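Local coordinates for protein nitrite oxidoreductase subunit B (PDB 7B04) that probably relays electrons through its three [4Fe-4S] clusters and one [3Fe-4S] cluster between the catalytic subunit A and the heme of subunit C in nitrite oxidation, at residues L291-Q296 and Q318-V324. Residue numbers count along the deposited sequence, not the author numbering.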
ATOM      1  N   LEU A 291     -18.196 -16.238 -11.475  1.00 31.63           N
ATOM      2  CA  LEU A 291     -19.461 -16.470 -10.796  1.00 34.36           C
ATOM      3  C   LEU A 291     -19.858 -15.267  -9.953  1.00 35.41           C
ATOM      4  O   LEU A 291     -18.993 -14.537  -9.459  1.00 43.48           O
ATOM      5  CB  LEU A 291     -19.373 -17.714  -9.898  1.00 31.55           C
ATOM      6  CG  LEU A 291     -18.774 -18.967 -10.537  1.00 36.58           C
ATOM      7  CD1 LEU A 291     -18.743 -20.099  -9.534  1.00 41.46           C
ATOM      8  CD2 LEU A 291     -19.552 -19.369 -11.777  1.00 38.11           C
ATOM      9  N   PRO A 292     -21.156 -15.043  -9.767  1.00 34.80           N
ATOM     10  CA  PRO A 292     -21.609 -13.848  -9.050  1.00 33.29           C
ATOM     11  C   PRO A 292     -21.390 -13.962  -7.548  1.00 29.59           C
ATOM     12  O   PRO A 292     -21.285 -15.052  -6.982  1.00 32.21           O
ATOM     13  CB  PRO A 292     -23.105 -13.785  -9.380  1.00 35.04           C
ATOM     14  CG  PRO A 292     -23.484 -15.203  -9.625  1.00 31.96           C
ATOM     15  CD  PRO A 292     -22.287 -15.844 -10.272  1.00 30.76           C
ATOM     16  N   LEU A 293     -21.328 -12.798  -6.906  1.00 28.73           N
ATOM     17  CA  LEU A 293     -21.128 -12.709  -5.465  1.00 30.46           C
ATOM     18  C   LEU A 293     -22.467 -12.831  -4.748  1.00 31.89           C
ATOM     19  O   LEU A 293     -23.363 -12.004  -4.950  1.00 36.35           O
ATOM     20  CB  LEU A 293     -20.448 -11.391  -5.102  1.00 25.08           C
ATOM     21  CG  LEU A 293     -20.234 -11.139  -3.610  1.00 25.72           C
ATOM     22  CD1 LEU A 293     -19.286 -12.177  -3.037  1.00 27.77           C
ATOM     23  CD2 LEU A 293     -19.707  -9.734  -3.370  1.00 28.48           C
ATOM     24  N   TYR A 294     -22.584 -13.849  -3.892  1.00 31.29           N
ATOM     25  CA  TYR A 294     -23.776 -14.146  -3.106  1.00 31.52           C
ATOM     26  C   TYR A 294     -25.043 -14.061  -3.954  1.00 37.84           C
ATOM     27  O   TYR A 294     -25.862 -13.155  -3.753  1.00 39.78           O
ATOM     28  CB  TYR A 294     -23.883 -13.200  -1.908  1.00 29.41           C
ATOM     29  CG  TYR A 294     -22.820 -13.401  -0.841  1.00 35.31           C
ATOM     30  CD1 TYR A 294     -22.793 -14.549  -0.061  1.00 34.08           C
ATOM     31  CD2 TYR A 294     -21.850 -12.432  -0.607  1.00 33.22           C
ATOM     32  CE1 TYR A 294     -21.830 -14.734   0.914  1.00 38.50           C
ATOM     33  CE2 TYR A 294     -20.880 -12.608   0.368  1.00 30.35           C
ATOM     34  CZ  TYR A 294     -20.876 -13.760   1.125  1.00 35.56           C
ATOM     35  OH  TYR A 294     -19.917 -13.943   2.095  1.00 33.50           O
ATOM     36  N   PRO A 295     -25.256 -14.992  -4.891  1.00 37.44           N
ATOM     37  CA  PRO A 295     -26.534 -15.017  -5.609  1.00 38.04           C
ATOM     38  C   PRO A 295     -27.701 -15.365  -4.715  1.00 37.54           C
ATOM     39  O   PRO A 295     -28.851 -15.203  -5.138  1.00 35.61           O
ATOM     40  CB  PRO A 295     -26.316 -16.084  -6.688  1.00 30.76           C
ATOM     41  CG  PRO A 295     -25.283 -16.990  -6.104  1.00 36.22           C
ATOM     42  CD  PRO A 295     -24.380 -16.116  -5.271  1.00 34.38           C
ATOM     43  N   GLN A 296     -27.440 -15.838  -3.493  1.00 36.44           N
ATOM     44  CA  GLN A 296     -28.501 -16.102  -2.521  1.00 35.76           C
ATOM     45  C   GLN A 296     -29.397 -14.895  -2.314  1.00 40.70           C
ATOM     46  O   GLN A 296     -30.615 -15.047  -2.146  1.00 39.97           O
ATOM     47  CB  GLN A 296     -27.883 -16.485  -1.180  1.00 37.48           C
ATOM     48  CG  GLN A 296     -27.009 -17.719  -1.175  1.00 45.12           C
ATOM     49  CD  GLN A 296     -25.534 -17.384  -1.274  1.00 48.80           C
ATOM     50  OE1 GLN A 296     -25.086 -16.383  -0.733  1.00 52.64           O
ATOM     51  NE2 GLN A 296     -24.772 -18.223  -1.979  1.00 47.97           N
ATOM     52  N   GLN A 318     -20.804 -21.487  -0.978  1.00 38.75           N
ATOM     53  CA  GLN A 318     -21.803 -20.662  -0.312  1.00 38.97           C
ATOM     54  C   GLN A 318     -21.725 -19.209  -0.763  1.00 44.81           C
ATOM     55  O   GLN A 318     -22.731 -18.494  -0.697  1.00 42.58           O
ATOM     56  CB  GLN A 318     -21.625 -20.762   1.209  1.00 42.42           C
ATOM     57  CG  GLN A 318     -21.903 -19.470   1.962  1.00 40.20           C
ATOM     58  CD  GLN A 318     -21.416 -19.483   3.393  1.00 42.28           C
ATOM     59  OE1 GLN A 318     -21.851 -20.299   4.205  1.00 44.63           O
ATOM     60  NE2 GLN A 318     -20.515 -18.563   3.716  1.00 44.82           N
ATOM     61  N   MET A 319     -20.586 -18.788  -1.305  1.00 40.20           N
ATOM     62  CA  MET A 319     -20.379 -17.412  -1.734  1.00 34.85           C
ATOM     63  C   MET A 319     -20.642 -17.205  -3.221  1.00 33.85           C
ATOM     64  O   MET A 319     -21.175 -16.161  -3.607  1.00 33.28           O
ATOM     65  CB  MET A 319     -18.951 -16.966  -1.402  1.00 35.14           C
ATOM     66  CG  MET A 319     -18.644 -15.535  -1.797  1.00 34.11           C
ATOM     67  SD  MET A 319     -16.975 -15.024  -1.357  1.00 40.40           S
ATOM     68  CE  MET A 319     -17.172 -14.685   0.392  1.00 33.77           C
ATOM     69  N   PHE A 320     -20.294 -18.177  -4.065  1.00 36.92           N
ATOM     70  CA  PHE A 320     -20.413 -18.024  -5.511  1.00 36.59           C
ATOM     71  C   PHE A 320     -21.347 -19.046  -6.148  1.00 39.05           C
ATOM     72  O   PHE A 320     -21.450 -19.089  -7.380  1.00 43.09           O
ATOM     73  CB  PHE A 320     -19.033 -18.117  -6.171  1.00 31.46           C
ATOM     74  CG  PHE A 320     -18.054 -17.092  -5.678  1.00 39.25           C
ATOM     75  CD1 PHE A 320     -18.200 -15.756  -6.012  1.00 33.83           C
ATOM     76  CD2 PHE A 320     -16.980 -17.468  -4.886  1.00 42.29           C
ATOM     77  CE1 PHE A 320     -17.295 -14.812  -5.562  1.00 39.04           C
ATOM     78  CE2 PHE A 320     -16.072 -16.529  -4.434  1.00 38.61           C
ATOM     79  CZ  PHE A 320     -16.230 -15.200  -4.772  1.00 42.42           C
ATOM     80  N   GLY A 321     -22.032 -19.864  -5.354  1.00 41.17           N
ATOM     81  CA  GLY A 321     -22.936 -20.855  -5.890  1.00 44.40           C
ATOM     82  C   GLY A 321     -22.246 -22.176  -6.164  1.00 47.04           C
ATOM     83  O   GLY A 321     -21.085 -22.385  -5.804  1.00 40.56           O
ATOM     84  N   PRO A 322     -22.950 -23.095  -6.832  1.00 49.42           N
ATOM     85  CA  PRO A 322     -22.401 -24.443  -7.036  1.00 41.49           C
ATOM     86  C   PRO A 322     -21.408 -24.556  -8.181  1.00 40.10           C
ATOM     87  O   PRO A 322     -20.729 -25.588  -8.283  1.00 35.79           O
ATOM     88  CB  PRO A 322     -23.652 -25.283  -7.318  1.00 38.22           C
ATOM     89  CG  PRO A 322     -24.606 -24.320  -7.933  1.00 40.04           C
ATOM     90  CD  PRO A 322     -24.339 -22.978  -7.309  1.00 45.39           C
ATOM     91  N   GLY A 323     -21.287 -23.541  -9.033  1.00 38.87           N
ATOM     92  CA  GLY A 323     -20.371 -23.593 -10.157  1.00 35.18           C
ATOM     93  C   GLY A 323     -18.905 -23.485  -9.800  1.00 38.68           C
ATOM     94  O   GLY A 323     -18.062 -23.510 -10.701  1.00 44.76           O
ATOM     95  N   VAL A 324     -18.585 -23.360  -8.509  1.00 38.59           N
ATOM     96  CA  VAL A 324     -17.210 -23.116  -8.079  1.00 35.04           C
ATOM     97  C   VAL A 324     -16.288 -24.254  -8.502  1.00 39.29           C
ATOM     98  O   VAL A 324     -15.172 -24.020  -8.984  1.00 36.12           O
ATOM     99  CB  VAL A 324     -17.167 -22.896  -6.556  1.00 35.18           C
ATOM    100  CG1 VAL A 324     -15.731 -22.800  -6.074  1.00 34.82           C
ATOM    101  CG2 VAL A 324     -17.948 -21.646  -6.176  1.00 42.37           C
TER
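Two hydrogen bonds, both accepted by carbonyls of its last turn, tie helix 313-320 to the residues that follow strand 291-292. The backbone N of Tyr294 donates to Met319 O at 2.7 Å; the bond from Gln296 NE2 to Gln318 O, at 2.4 Å, is very short and strongly bent (117°) and so less well defined. Phe320 CA makes a CA-H...O contact of 3.4 Å with Pro292 O. Met319 lays its CG over one face of the Tyr294 ring, 4.2 Å from the centroid, as a CH-pi contact; its SD, oblique at 5.3 Å from the same centroid, adds a Met-aromatic contact. Leu293 CD1 meets Met319 CG at 3.6 Å, while the Phe320 ring turns its edge to Pro292, with Phe320 CD1 3.3 Å from Pro292 O. Leu291 CB packs on Phe320 CB at 3.8 Å, and Leu291 CD1 lies against the type I turn Gly321-Val324, 3.8 Å from Val324 CG2. Gly321, with positive phi, ends the helix and starts this turn; a CB here would press on Phe320 O and clash with Pro322 CD, so glycine is needed. Gln318 OE1 continues outward to a hydrogen bond with Leu1143 N of subunit A. The carbonyls of Leu293 and Tyr294 share the hydroxyl proton of Tyr220, a residue of the cluster #3 pocket, and the Leu293 side chain lies about 8 Å from a bound [4Fe-4S] cluster. The contact thus joins the weakly bonded strand 291-292, at the edge of the mixed sheet within this chain, and the turn after it to a helix C-terminus, buried between a cluster of this ferredoxin-type, NarH-like iron-sulfur subunit and subunit A.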